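Local atomic coordinates of DyP (Bjerkandera adusta, PDB entry 3VXJ), a protein that binds heme b and, as a member of the dye-decolorizing peroxidase family, probably uses peroxide to oxidise dyes and phenolic compounds. Residues V191-I197 against D323-M328; G86-F90 against S361-N365; I15-M19 against A52-I56; A327-S331 against F356-Q360. Residues are numbered along the deposited sequence.

Overall arrangement
From the N terminus, contact 3 closes first: residues 15-19, leaving helix 13-16, meet helix 52-55 within the first ferredoxin-like unit. Contact 2 then opens at 86-90 and closes only at 361-365, joining a loop of that first unit to the second one. Nested within its span lie contact 1, which ties the turn after strand 191-192 to the loop before strand 328-334, and contact 4, which pairs that strand with strand 353-360 beside the heme. Contacts 1 and 4 share Ala327 and Met328. Met328 also packs on Ile15, linking contact 3 to both, while Ser361 bonds to Gly195 and Ile196, linking contacts 1 and 2.

Contact 1 (V191-I197 against D323-M328); sequences VVPPGII and DTFHAM. With 3DM (2,6-dimethoxyphenol), chain D.
Residues 191-197 leave a short strand (191-192), run extended through Pro193 and then coil into a tight turn closed by Ile196 N to Pro193 O (3.1 Å) and Ile197 N to Pro194 O (3.0 Å). Val192 is m, Ile196 and Ile197 both m, m. Against them lies an irregular loop that begins with a type I beta turn from Asp323 to His326; both segments belong to the C-terminal ferredoxin-like part of the DyP fold. CA atoms pair as Val192 with Asp323 (5.5 Å), Ile196 with Thr324 (6.4 Å) and Ile197 with Ala327 (6.5 Å). Asp323, rotamer m, sets OD2 3.3 Å from Pro193 CD, and its O lies 3.5 Å from Ile196 CG2. Thr324 turns its CB away and touches through its O, 4.2 Å from Ile196 CG2. Phe325 also points away, its ring stacking on Phe369. His326, rotamer m, presents CD2 to Val192 CG1 at 3.7 Å, while its O reaches Ile196 CG2 at 3.3 Å. Ala327 offers CA to Ile197 CD1 (3.8 Å), and Met328 follows with CG 3.9 Å from the same CD1. His326 NE2 lies 3.0 Å from O2 of the bound 2,6-dimethoxyphenol. No hydrogen bond crosses between the segments; van der Waals contacts, mainly from Val192, Pro193, Ile196 and Ile197, back the loop, and the imidazole edge is turned to the ligand.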
loop_
_atom_site.group_PDB
_atom_site.type_symbol
_atom_site.label_atom_id
_atom_site.label_comp_id
_atom_site.label_asym_id
_atom_site.label_seq_id
_atom_site.Cartn_x
_atom_site.Cartn_y
_atom_site.Cartn_z
ATOM N N VAL A 191 15.661 -9.475 0.134
ATOM C CA VAL A 191 15.398 -10.676 -0.640
ATOM C C VAL A 191 14.770 -11.673 0.326
ATOM O O VAL A 191 15.360 -12.005 1.355
ATOM C CB VAL A 191 16.682 -11.237 -1.290
ATOM C CG1 VAL A 191 16.401 -12.553 -1.977
ATOM C CG2 VAL A 191 17.257 -10.229 -2.288
ATOM N N VAL A 192 13.549 -12.099 0.011
ATOM C CA VAL A 192 12.775 -12.970 0.892
ATOM C C VAL A 192 12.319 -14.222 0.147
ATOM O O VAL A 192 12.197 -14.198 -1.083
ATOM C CB VAL A 192 11.536 -12.231 1.485
ATOM C CG1 VAL A 192 11.964 -10.996 2.275
ATOM C CG2 VAL A 192 10.521 -11.875 0.388
ATOM N N PRO A 193 12.056 -15.321 0.883
ATOM C CA PRO A 193 11.460 -16.480 0.223
ATOM C C PRO A 193 10.076 -16.120 -0.328
ATOM O O PRO A 193 9.390 -15.253 0.234
ATOM C CB PRO A 193 11.332 -17.527 1.337
ATOM C CG PRO A 193 11.735 -16.901 2.579
ATOM C CD PRO A 193 12.243 -15.518 2.332
ATOM N N PRO A 194 9.657 -16.766 -1.427
ATOM C CA PRO A 194 8.437 -16.324 -2.101
ATOM C C PRO A 194 7.173 -16.406 -1.249
ATOM O O PRO A 194 6.253 -15.622 -1.458
ATOM C CB PRO A 194 8.341 -17.249 -3.321
ATOM C CG PRO A 194 9.227 -18.410 -3.020
ATOM C CD PRO A 194 10.306 -17.888 -2.129
ATOM N N GLY A 195 7.160 -17.311 -0.275
ATOM C CA GLY A 195 6.014 -17.498 0.617
ATOM C C GLY A 195 5.746 -16.380 1.608
ATOM O O GLY A 195 4.762 -16.430 2.327
ATOM N N ILE A 196 6.612 -15.376 1.664
ATOM C CA ILE A 196 6.267 -14.154 2.394
ATOM C C ILE A 196 5.123 -13.424 1.671
ATOM O O ILE A 196 4.287 -12.769 2.307
ATOM C CB ILE A 196 7.493 -13.240 2.590
ATOM C CG1 ILE A 196 8.613 -13.980 3.343
ATOM C CG2 ILE A 196 7.103 -11.950 3.320
ATOM C CD1 ILE A 196 8.200 -14.635 4.670
ATOM N N ILE A 197 5.069 -13.572 0.346
ATOM C CA ILE A 197 4.071 -12.899 -0.486
ATOM C C ILE A 197 3.034 -13.877 -1.036
ATOM O O ILE A 197 1.845 -13.564 -1.072
ATOM C CB ILE A 197 4.754 -12.134 -1.652
ATOM C CG1 ILE A 197 5.870 -11.201 -1.136
ATOM C CG2 ILE A 197 3.730 -11.363 -2.480
ATOM C CD1 ILE A 197 5.402 -10.137 -0.129
ATOM N N ASP A 323 12.669 -11.890 7.371
ATOM C CA ASP A 323 11.816 -12.116 6.197
ATOM C C ASP A 323 10.366 -11.723 6.457
ATOM O O ASP A 323 9.671 -11.291 5.550
ATOM C CB ASP A 323 11.788 -13.604 5.803
ATOM C CG ASP A 323 13.130 -14.143 5.364
ATOM O OD1 ASP A 323 13.991 -13.360 4.912
ATOM O OD2 ASP A 323 13.297 -15.384 5.441
ATOM N N THR A 324 9.940 -11.884 7.707
ATOM C CA THR A 324 8.543 -12.155 8.046
ATOM C C THR A 324 7.566 -11.029 7.750
ATOM O O THR A 324 6.413 -11.293 7.400
ATOM C CB THR A 324 8.435 -12.536 9.537
ATOM O OG1 THR A 324 9.460 -13.490 9.843
ATOM C CG2 THR A 324 7.081 -13.150 9.873
ATOM N N PHE A 325 8.024 -9.787 7.884
ATOM C CA PHE A 325 7.124 -8.633 7.890
ATOM C C PHE A 325 7.193 -7.765 6.650
ATOM O O PHE A 325 6.656 -6.655 6.644
ATOM C CB PHE A 325 7.314 -7.817 9.173
ATOM C CG PHE A 325 7.421 -8.665 10.401
ATOM C CD1 PHE A 325 6.318 -9.370 10.872
ATOM C CD2 PHE A 325 8.637 -8.783 11.071
ATOM C CE1 PHE A 325 6.419 -10.189 12.003
ATOM C CE2 PHE A 325 8.747 -9.591 12.205
ATOM C CZ PHE A 325 7.639 -10.295 12.672
ATOM N N HIS A 326 7.823 -8.278 5.596
ATOM C CA HIS A 326 7.853 -7.583 4.319
ATOM C C HIS A 326 6.571 -7.821 3.538
ATOM O O HIS A 326 5.936 -8.865 3.674
ATOM C CB HIS A 326 9.079 -8.002 3.511
ATOM C CG HIS A 326 10.373 -7.598 4.148
ATOM N ND1 HIS A 326 10.820 -6.295 4.171
ATOM C CD2 HIS A 326 11.308 -8.324 4.810
ATOM C CE1 HIS A 326 11.976 -6.235 4.809
ATOM N NE2 HIS A 326 12.290 -7.450 5.217
ATOM N N ALA A 327 6.188 -6.842 2.721
ATOM C CA ALA A 327 4.985 -6.964 1.900
ATOM C C ALA A 327 5.147 -6.109 0.653
ATOM O O ALA A 327 5.931 -5.154 0.658
ATOM C CB ALA A 327 3.757 -6.521 2.701
ATOM N N MET A 328 4.394 -6.447 -0.396
ATOM C CA MET A 328 4.382 -5.685 -1.656
ATOM C C MET A 328 3.289 -4.633 -1.608
ATOM O O MET A 328 2.199 -4.894 -1.108
ATOM C CB MET A 328 4.072 -6.612 -2.833
ATOM C CG MET A 328 5.086 -7.704 -3.106
ATOM S SD MET A 328 6.643 -7.066 -3.758
ATOM C CE MET A 328 7.345 -8.585 -4.391
HETATM O O1 3DM D . 14.644 -4.388 4.642
HETATM C C1 3DM D . 15.648 -4.667 5.545
HETATM C C2 3DM D . 15.393 -5.392 6.715
HETATM O O2 3DM D . 14.114 -5.822 6.961
HETATM C C7 3DM D . 13.788 -6.217 8.303
HETATM C C3 3DM D . 16.453 -5.656 7.593
HETATM C C4 3DM D . 17.739 -5.180 7.320
HETATM C C5 3DM D . 17.990 -4.465 6.154
HETATM C C6 3DM D . 16.941 -4.206 5.272
HETATM O O3 3DM D . 17.123 -3.504 4.113
HETATM C C8 3DM D . 18.361 -2.758 3.974
#

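Contact 2 (G86-F90 against S361-N365); sequences GDAQF and SIIGN
Two irregular loops meet side by side, with CA atoms paired as Asp87 with Ile362 (6.4 Å) and Gln89 with Ile363 (6.9 Å). Gly86 takes a positive phi (91°) that favours glycine, and the backbone then bends into helical angles from Ala88. Asp87 is the hub. With chi1 t and chi2 near 86°, its two oxygens do different work: OD2 turns back on its own loop, accepting from Gln89 N (2.9 Å) in an Asx turn and from Phe90 N (2.8 Å), while OD1 crosses to accept from Ile363 N (3.1 Å, 149°). Two waters also donate to Asp87 OD1, each water O 2.7 Å from it. One is shared with Gln89 OE1 (2.6 Å) and takes the hydrogen of Gly364 N (2.8 Å); the other bonds weakly to Ser361 O (3.4 Å). Gln89, m then p, brings OE1 to the first water. Ile363, m and t, extends CD1 to 3.5 Å from Asp87 OD2 and 4.3 Å from Phe90 CB. The opposing loop turns through Asn365 N to Ile362 O (3.0 Å). Phe90, t, carries its ring away, onto Phe217, Phe429 and Leu76. Loop 86-90, between helices 73-78 and 98-101 of the N-terminal ferredoxin-like unit, thus meets loop 361-365 of the C-terminal one, which links strand 353-360 to helix 367-375, beside strands 216-225 and 420-430.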
loop_
_atom_site.group_PDB
_atom_site.type_symbol
_atom_site.label_atom_id
_atom_site.label_comp_id
_atom_site.label_asym_id
_atom_site.label_seq_id
_atom_site.Cartn_x
_atom_site.Cartn_y
_atom_site.Cartn_z
ATOM N N GLY A 86 -6.716 -20.324 6.038
ATOM C CA GLY A 86 -5.676 -20.343 7.065
ATOM C C GLY A 86 -5.261 -18.994 7.628
ATOM O O GLY A 86 -4.364 -18.935 8.476
ATOM N N ASP A 87 -5.901 -17.915 7.179
ATOM C CA ASP A 87 -5.586 -16.585 7.693
ATOM C C ASP A 87 -6.539 -16.192 8.822
ATOM O O ASP A 87 -7.736 -16.410 8.716
ATOM C CB ASP A 87 -5.624 -15.551 6.567
ATOM C CG ASP A 87 -5.157 -14.190 7.032
ATOM O OD1 ASP A 87 -3.930 -13.940 7.016
ATOM O OD2 ASP A 87 -6.013 -13.383 7.441
ATOM N N ALA A 88 -6.001 -15.595 9.883
ATOM C CA ALA A 88 -6.794 -15.246 11.057
ATOM C C ALA A 88 -7.766 -14.081 10.836
ATOM O O ALA A 88 -8.810 -14.015 11.490
ATOM C CB ALA A 88 -5.885 -14.946 12.239
ATOM N N GLN A 89 -7.424 -13.162 9.929
ATOM C CA GLN A 89 -8.232 -11.951 9.734
ATOM C C GLN A 89 -9.166 -12.002 8.531
ATOM O O GLN A 89 -10.237 -11.393 8.547
ATOM C CB GLN A 89 -7.344 -10.714 9.620
ATOM C CG GLN A 89 -6.876 -10.188 10.957
ATOM C CD GLN A 89 -5.666 -10.920 11.472
ATOM O OE1 GLN A 89 -4.757 -11.227 10.710
ATOM N NE2 GLN A 89 -5.632 -11.184 12.772
ATOM N N PHE A 90 -8.761 -12.699 7.475
ATOM C CA PHE A 90 -9.560 -12.759 6.254
ATOM C C PHE A 90 -11.032 -13.159 6.492
ATOM O O PHE A 90 -11.921 -12.528 5.925
ATOM C CB PHE A 90 -8.869 -13.679 5.244
ATOM C CG PHE A 90 -9.621 -13.874 3.958
ATOM C CD1 PHE A 90 -9.650 -12.872 2.980
ATOM C CD2 PHE A 90 -10.261 -15.083 3.701
ATOM C CE1 PHE A 90 -10.324 -13.074 1.773
ATOM C CE2 PHE A 90 -10.937 -15.294 2.510
ATOM C CZ PHE A 90 -10.963 -14.286 1.535
ATOM N N SER A 361 1.364 -13.013 2.260
ATOM C CA SER A 361 0.745 -14.309 2.515
ATOM C C SER A 361 -0.027 -14.339 3.837
ATOM O O SER A 361 -1.000 -15.082 3.954
ATOM C CB SER A 361 1.796 -15.415 2.499
ATOM O OG SER A 361 2.718 -15.181 3.550
ATOM N N ILE A 362 0.418 -13.554 4.821
ATOM C CA ILE A 362 -0.181 -13.571 6.158
ATOM C C ILE A 362 -0.511 -12.132 6.488
ATOM O O ILE A 362 0.388 -11.316 6.706
ATOM C CB ILE A 362 0.768 -14.185 7.220
ATOM C CG1 ILE A 362 1.070 -15.648 6.886
ATOM C CG2 ILE A 362 0.159 -14.082 8.636
ATOM C CD1 ILE A 362 2.299 -16.221 7.604
ATOM N N ILE A 363 -1.803 -11.810 6.465
ATOM C CA ILE A 363 -2.247 -10.432 6.704
ATOM C C ILE A 363 -1.661 -9.901 8.014
ATOM O O ILE A 363 -1.162 -8.772 8.073
ATOM C CB ILE A 363 -3.789 -10.324 6.683
ATOM C CG1 ILE A 363 -4.304 -10.603 5.267
ATOM C CG2 ILE A 363 -4.247 -8.935 7.154
ATOM C CD1 ILE A 363 -5.828 -10.689 5.165
ATOM N N GLY A 364 -1.692 -10.739 9.044
ATOM C CA GLY A 364 -1.209 -10.364 10.369
ATOM C C GLY A 364 0.274 -10.056 10.466
ATOM O O GLY A 364 0.710 -9.433 11.426
ATOM N N ASN A 365 1.044 -10.488 9.469
ATOM C CA ASN A 365 2.485 -10.262 9.438
ATOM C C ASN A 365 2.908 -9.107 8.533
ATOM O O ASN A 365 4.036 -8.636 8.634
ATOM C CB ASN A 365 3.215 -11.531 8.989
ATOM C CG ASN A 365 3.246 -12.590 10.051
ATOM O OD1 ASN A 365 2.868 -12.354 11.212
ATOM N ND2 ASN A 365 3.710 -13.767 9.674
HETATM O O HOH W 1 -3.310 -12.992 9.449
HETATM O O HOH W 2 -2.437 -16.241 6.822
#

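Contact 3 (I15-M19 against A52-I56); sequences ILVGM and AAILI
Val17 and Leu55, each with 72 Å² buried, form the centre of an apolar contact, with Ala52 next at 42 Å². Residues 15-16 belong to a weakly bonded helix; Val17 (phi/psi -109/-41) follows, and Gly18 breaks the run with a positive phi of 90° that favours glycine, sending the chain off at Met19. Opposite, residues 52-55 are one short helical turn, ended by weak bonds from Ile56 N to Ala52 O (3.2 Å) and Ala53 O (3.4 Å). The nearest CA atoms are those of Val17 and Ala52, 6.0 Å apart. Val17, rotamer t, points its branches at the helical turn: CG2 lies 3.8 Å from Ala52 CB and 3.9 Å from Ile56 CG2, and CG1 lies 3.8 Å from Leu55 CB. Both segments belong to the first ferredoxin-like unit of the DyP fold, the 15-19 segment just before its opening strand 23-31 and the 52-56 segment between crossover helix 34-48 and strand 65-71. Leu55, m and t, reaches past Val17, setting CD1 3.5 Å from Gly18 O and 4.1 Å from Met19 N, and it also rests on Phe66 of strand 65-71. Ala52 takes Leu16 as a second neighbour, CB to Leu16 CD2 4.0 Å. No hydrogen bond joins the segments, but Ala52 is bonded through its backbone to Ile11, and Met19 N to Asp14.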
loop_
_atom_site.group_PDB
_atom_site.type_symbol
_atom_site.label_atom_id
_atom_site.label_comp_id
_atom_site.label_asym_id
_atom_site.label_seq_id
_atom_site.Cartn_x
_atom_site.Cartn_y
_atom_site.Cartn_z
ATOM N N ILE A 15 0.393 -8.700 -7.909
ATOM C CA ILE A 15 0.978 -9.217 -6.675
ATOM C C ILE A 15 2.508 -9.118 -6.688
ATOM O O ILE A 15 3.116 -8.660 -5.724
ATOM C CB ILE A 15 0.598 -10.690 -6.447
ATOM C CG1 ILE A 15 -0.917 -10.851 -6.339
ATOM C CG2 ILE A 15 1.277 -11.216 -5.188
ATOM C CD1 ILE A 15 -1.367 -12.302 -6.453
ATOM N N LEU A 16 3.115 -9.557 -7.790
ATOM C CA LEU A 16 4.561 -9.774 -7.852
ATOM C C LEU A 16 5.303 -8.641 -8.550
ATOM O O LEU A 16 6.408 -8.281 -8.154
ATOM C CB LEU A 16 4.860 -11.118 -8.540
ATOM C CG LEU A 16 6.300 -11.604 -8.741
ATOM C CD1 LEU A 16 7.002 -11.757 -7.404
ATOM C CD2 LEU A 16 6.325 -12.916 -9.519
ATOM N N VAL A 17 4.688 -8.086 -9.590
ATOM C CA VAL A 17 5.343 -7.110 -10.449
ATOM C C VAL A 17 4.756 -5.717 -10.229
ATOM O O VAL A 17 5.488 -4.724 -10.186
ATOM C CB VAL A 17 5.239 -7.535 -11.939
ATOM C CG1 VAL A 17 5.952 -6.537 -12.845
ATOM C CG2 VAL A 17 5.812 -8.935 -12.136
ATOM N N GLY A 18 3.436 -5.654 -10.084
ATOM C CA GLY A 18 2.729 -4.381 -9.944
ATOM C C GLY A 18 2.331 -3.850 -11.305
ATOM O O GLY A 18 3.148 -3.829 -12.233
ATOM N N MET A 19 1.083 -3.406 -11.430
ATOM C CA MET A 19 0.576 -2.917 -12.716
ATOM C C MET A 19 1.304 -1.670 -13.215
ATOM O O MET A 19 1.548 -1.536 -14.419
ATOM C CB MET A 19 -0.930 -2.669 -12.652
ATOM C CG MET A 19 -1.758 -3.940 -12.548
ATOM S SD MET A 19 -3.512 -3.588 -12.605
ATOM C CE MET A 19 -4.178 -5.248 -12.535
ATOM N N ALA A 52 1.940 -12.147 -14.067
ATOM C CA ALA A 52 3.259 -11.563 -13.875
ATOM C C ALA A 52 4.103 -11.654 -15.155
ATOM O O ALA A 52 4.829 -10.708 -15.497
ATOM C CB ALA A 52 3.959 -12.247 -12.705
ATOM N N ALA A 53 3.986 -12.771 -15.874
ATOM C CA ALA A 53 4.684 -12.949 -17.160
ATOM C C ALA A 53 4.342 -11.860 -18.183
ATOM O O ALA A 53 5.235 -11.353 -18.872
ATOM C CB ALA A 53 4.409 -14.331 -17.741
ATOM N N ILE A 54 3.062 -11.502 -18.287
ATOM C CA ILE A 54 2.639 -10.450 -19.223
ATOM C C ILE A 54 3.201 -9.087 -18.808
ATOM O O ILE A 54 3.648 -8.313 -19.653
ATOM C CB ILE A 54 1.090 -10.397 -19.405
ATOM C CG1 ILE A 54 0.572 -11.678 -20.083
ATOM C CG2 ILE A 54 0.657 -9.146 -20.184
ATOM C CD1 ILE A 54 1.023 -11.895 -21.524
ATOM N N LEU A 55 3.201 -8.816 -17.502
ATOM C CA LEU A 55 3.715 -7.549 -16.977
ATOM C C LEU A 55 5.212 -7.335 -17.196
ATOM O O LEU A 55 5.678 -6.201 -17.180
ATOM C CB LEU A 55 3.376 -7.381 -15.492
ATOM C CG LEU A 55 1.900 -7.242 -15.123
ATOM C CD1 LEU A 55 1.748 -6.700 -13.702
ATOM C CD2 LEU A 55 1.169 -6.367 -16.097
ATOM N N ILE A 56 5.959 -8.420 -17.389
ATOM C CA ILE A 56 7.397 -8.313 -17.672
ATOM C C ILE A 56 7.720 -8.506 -19.161
ATOM O O ILE A 56 8.889 -8.534 -19.560
ATOM C CB ILE A 56 8.255 -9.265 -16.782
ATOM C CG1 ILE A 56 7.938 -10.738 -17.074
ATOM C CG2 ILE A 56 8.059 -8.934 -15.296
ATOM C CD1 ILE A 56 8.997 -11.717 -16.580
#

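Contact 4 (A327-S331 against F356-Q360); sequences AMRSS and FVEYQ. With HEM (protoporphyrin IX containing Fe), chain B.
Strand 328-334 runs antiparallel to strand 353-360, the segments' end-to-end directions 158° apart. Ala327 leads in, its CB 3.3 Å from Tyr359 O. Met328 and Tyr359 form the hydrogen-bonded pair: Met328 N to Tyr359 O 3.0 Å, Tyr359 N to Met328 O 2.7 Å, with CB atoms 4.2 Å apart on one face. Arg329 and Glu358 form the non-hydrogen-bonded pair (CA-CA 4.4 Å), side chains on the other face and CG atoms 4.0 Å apart. Ser330 N donates to Val357 O (2.9 Å), but its psi of 54° interrupts the extended run. Here Ser331 OG accepts from Val357 N (3.1 Å), side chain replacing backbone. From Arg329 the guanidinium reaches the heme: NH2 bonds propionate O2A (2.7 Å), NH1 bonds O2A weakly (3.2 Å) and a water (2.9 Å) that ligates the iron, and Asp171 salt-bridges NH1. With Phe356 CE1 3.4 Å from heme C1C, this edge of the second ferredoxin-like sheet forms part of the distal heme wall, as in DyP-type peroxidases.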
loop_
_atom_site.group_PDB
_atom_site.type_symbol
_atom_site.label_atom_id
_atom_site.label_comp_id
_atom_site.label_asym_id
_atom_site.label_seq_id
_atom_site.Cartn_x
_atom_site.Cartn_y
_atom_site.Cartn_z
ATOM N N ALA A 327 6.188 -6.842 2.721
ATOM C CA ALA A 327 4.985 -6.964 1.900
ATOM C C ALA A 327 5.147 -6.109 0.653
ATOM O O ALA A 327 5.931 -5.154 0.658
ATOM C CB ALA A 327 3.757 -6.521 2.701
ATOM N N MET A 328 4.394 -6.447 -0.396
ATOM C CA MET A 328 4.382 -5.685 -1.656
ATOM C C MET A 328 3.289 -4.633 -1.608
ATOM O O MET A 328 2.199 -4.894 -1.108
ATOM C CB MET A 328 4.072 -6.612 -2.833
ATOM C CG MET A 328 5.086 -7.704 -3.106
ATOM S SD MET A 328 6.643 -7.066 -3.758
ATOM C CE MET A 328 7.345 -8.585 -4.391
ATOM N N ARG A 329 3.557 -3.456 -2.171
ATOM C CA ARG A 329 2.519 -2.438 -2.300
ATOM C C ARG A 329 2.280 -2.055 -3.749
ATOM O O ARG A 329 3.223 -1.965 -4.554
ATOM C CB ARG A 329 2.876 -1.190 -1.494
ATOM C CG ARG A 329 2.919 -1.411 0.001
ATOM C CD ARG A 329 3.605 -0.241 0.722
ATOM N NE ARG A 329 4.991 -0.129 0.274
ATOM C CZ ARG A 329 5.527 0.938 -0.308
ATOM N NH1 ARG A 329 4.818 2.045 -0.465
ATOM N NH2 ARG A 329 6.793 0.917 -0.716
ATOM N N SER A 330 1.010 -1.826 -4.070
ATOM C CA SER A 330 0.630 -1.373 -5.414
ATOM C C SER A 330 -0.458 -0.304 -5.339
ATOM O O SER A 330 -1.529 -0.425 -5.944
ATOM C CB SER A 330 0.163 -2.549 -6.266
ATOM O OG SER A 330 0.189 -2.202 -7.639
ATOM N N SER A 331 -0.174 0.735 -4.562
ATOM C CA SER A 331 -1.138 1.792 -4.313
ATOM C C SER A 331 -1.174 2.802 -5.453
ATOM O O SER A 331 -0.212 2.946 -6.211
ATOM C CB SER A 331 -0.771 2.510 -3.022
ATOM O OG SER A 331 -0.674 1.575 -1.953
ATOM N N PHE A 356 -4.928 2.345 -1.374
ATOM C CA PHE A 356 -3.778 1.622 -0.857
ATOM C C PHE A 356 -3.987 0.114 -1.012
ATOM O O PHE A 356 -5.064 -0.418 -0.699
ATOM C CB PHE A 356 -3.578 2.020 0.604
ATOM C CG PHE A 356 -2.520 1.237 1.322
ATOM C CD1 PHE A 356 -1.204 1.688 1.368
ATOM C CD2 PHE A 356 -2.857 0.066 2.000
ATOM C CE1 PHE A 356 -0.225 0.958 2.036
ATOM C CE2 PHE A 356 -1.892 -0.649 2.696
ATOM C CZ PHE A 356 -0.577 -0.211 2.710
ATOM N N VAL A 357 -2.941 -0.550 -1.501
ATOM C CA VAL A 357 -2.979 -1.980 -1.807
ATOM C C VAL A 357 -1.691 -2.604 -1.304
ATOM O O VAL A 357 -0.604 -2.182 -1.712
ATOM C CB VAL A 357 -3.058 -2.188 -3.330
ATOM C CG1 VAL A 357 -2.934 -3.653 -3.687
ATOM C CG2 VAL A 357 -4.364 -1.608 -3.889
ATOM N N GLU A 358 -1.813 -3.594 -0.418
ATOM C CA GLU A 358 -0.641 -4.282 0.101
ATOM C C GLU A 358 -0.885 -5.781 0.097
ATOM O O GLU A 358 -1.926 -6.239 0.585
ATOM C CB GLU A 358 -0.325 -3.804 1.517
ATOM C CG GLU A 358 1.023 -4.264 2.052
ATOM C CD GLU A 358 1.476 -3.515 3.300
ATOM O OE1 GLU A 358 0.628 -3.018 4.049
ATOM O OE2 GLU A 358 2.711 -3.416 3.512
ATOM N N TYR A 359 0.079 -6.518 -0.455
ATOM C CA TYR A 359 -0.001 -7.973 -0.608
ATOM C C TYR A 359 0.989 -8.693 0.293
ATOM O O TYR A 359 2.160 -8.307 0.401
ATOM C CB TYR A 359 0.318 -8.395 -2.040
ATOM C CG TYR A 359 -0.629 -7.879 -3.094
ATOM C CD1 TYR A 359 -1.897 -8.431 -3.254
ATOM C CD2 TYR A 359 -0.243 -6.845 -3.953
ATOM C CE1 TYR A 359 -2.757 -7.978 -4.238
ATOM C CE2 TYR A 359 -1.106 -6.382 -4.958
ATOM C CZ TYR A 359 -2.360 -6.949 -5.076
ATOM O OH TYR A 359 -3.228 -6.497 -6.055
ATOM N N GLN A 360 0.518 -9.787 0.886
ATOM C CA GLN A 360 1.336 -10.638 1.760
ATOM C C GLN A 360 0.620 -11.972 1.900
ATOM O O GLN A 360 -0.589 -12.057 1.693
ATOM C CB GLN A 360 1.511 -10.000 3.147
ATOM C CG GLN A 360 0.187 -9.663 3.848
ATOM C CD GLN A 360 -0.342 -8.288 3.474
ATOM O OE1 GLN A 360 0.276 -7.272 3.778
ATOM N NE2 GLN A 360 -1.507 -8.247 2.820
HETATM C CHA HEM B . 6.676 3.558 2.040
HETATM C CHB HEM B . 3.318 7.007 1.609
HETATM C CHC HEM B . 0.142 4.282 4.033
HETATM C CHD HEM B . 3.471 0.801 4.448
HETATM C C1A HEM B . 6.056 4.740 1.743
HETATM C C2A HEM B . 6.676 5.870 1.089
HETATM C C3A HEM B . 5.740 6.831 0.981
HETATM C C4A HEM B . 4.507 6.319 1.533
HETATM C CMA HEM B . 5.901 8.229 0.354
HETATM C CAA HEM B . 8.164 5.943 0.679
HETATM C CBA HEM B . 8.483 5.409 -0.719
HETATM C CGA HEM B . 8.417 3.905 -0.834
HETATM O O1A HEM B . 9.285 3.190 -0.289
HETATM O O2A HEM B . 7.481 3.410 -1.522
HETATM C C1B HEM B . 2.156 6.570 2.213
HETATM C C2B HEM B . 0.914 7.308 2.292
HETATM C C3B HEM B . 0.028 6.547 2.963
HETATM C C4B HEM B . 0.693 5.309 3.308
HETATM C CMB HEM B . 0.712 8.724 1.710
HETATM C CAB HEM B . -1.445 6.858 3.303
HETATM C CBB HEM B . -2.171 7.723 2.591
HETATM C C1C HEM B . 0.785 3.125 4.394
HETATM C C2C HEM B . 0.226 2.065 5.212
HETATM C C3C HEM B . 1.155 1.105 5.342
HETATM C C4C HEM B . 2.321 1.534 4.599
HETATM C CMC HEM B . -1.200 2.083 5.795
HETATM C CAC HEM B . 1.068 -0.244 6.103
HETATM C CBC HEM B . 0.416 -0.355 7.269
HETATM C C1D HEM B . 4.600 1.203 3.782
HETATM C C2D HEM B . 5.743 0.351 3.562
HETATM C C3D HEM B . 6.733 1.203 2.833
HETATM C C4D HEM B . 6.100 2.488 2.669
HETATM C CMD HEM B . 5.968 -1.112 3.979
HETATM C CAD HEM B . 8.132 0.739 2.399
HETATM C CBD HEM B . 9.048 0.856 3.613
HETATM C CGD HEM B . 10.441 0.378 3.304
HETATM O O1D HEM B . 11.400 1.145 3.590
HETATM O O2D HEM B . 10.603 -0.749 2.786
HETATM N NA HEM B . 4.750 5.059 2.017
HETATM N NB HEM B . 2.003 5.358 2.876
HETATM N NC HEM B . 2.077 2.779 4.073
HETATM N ND HEM B . 4.826 2.455 3.214
HETATM FE FE HEM B . 3.428 3.944 3.107
HETATM O O HOH W 3 2.890 3.185 1.345
#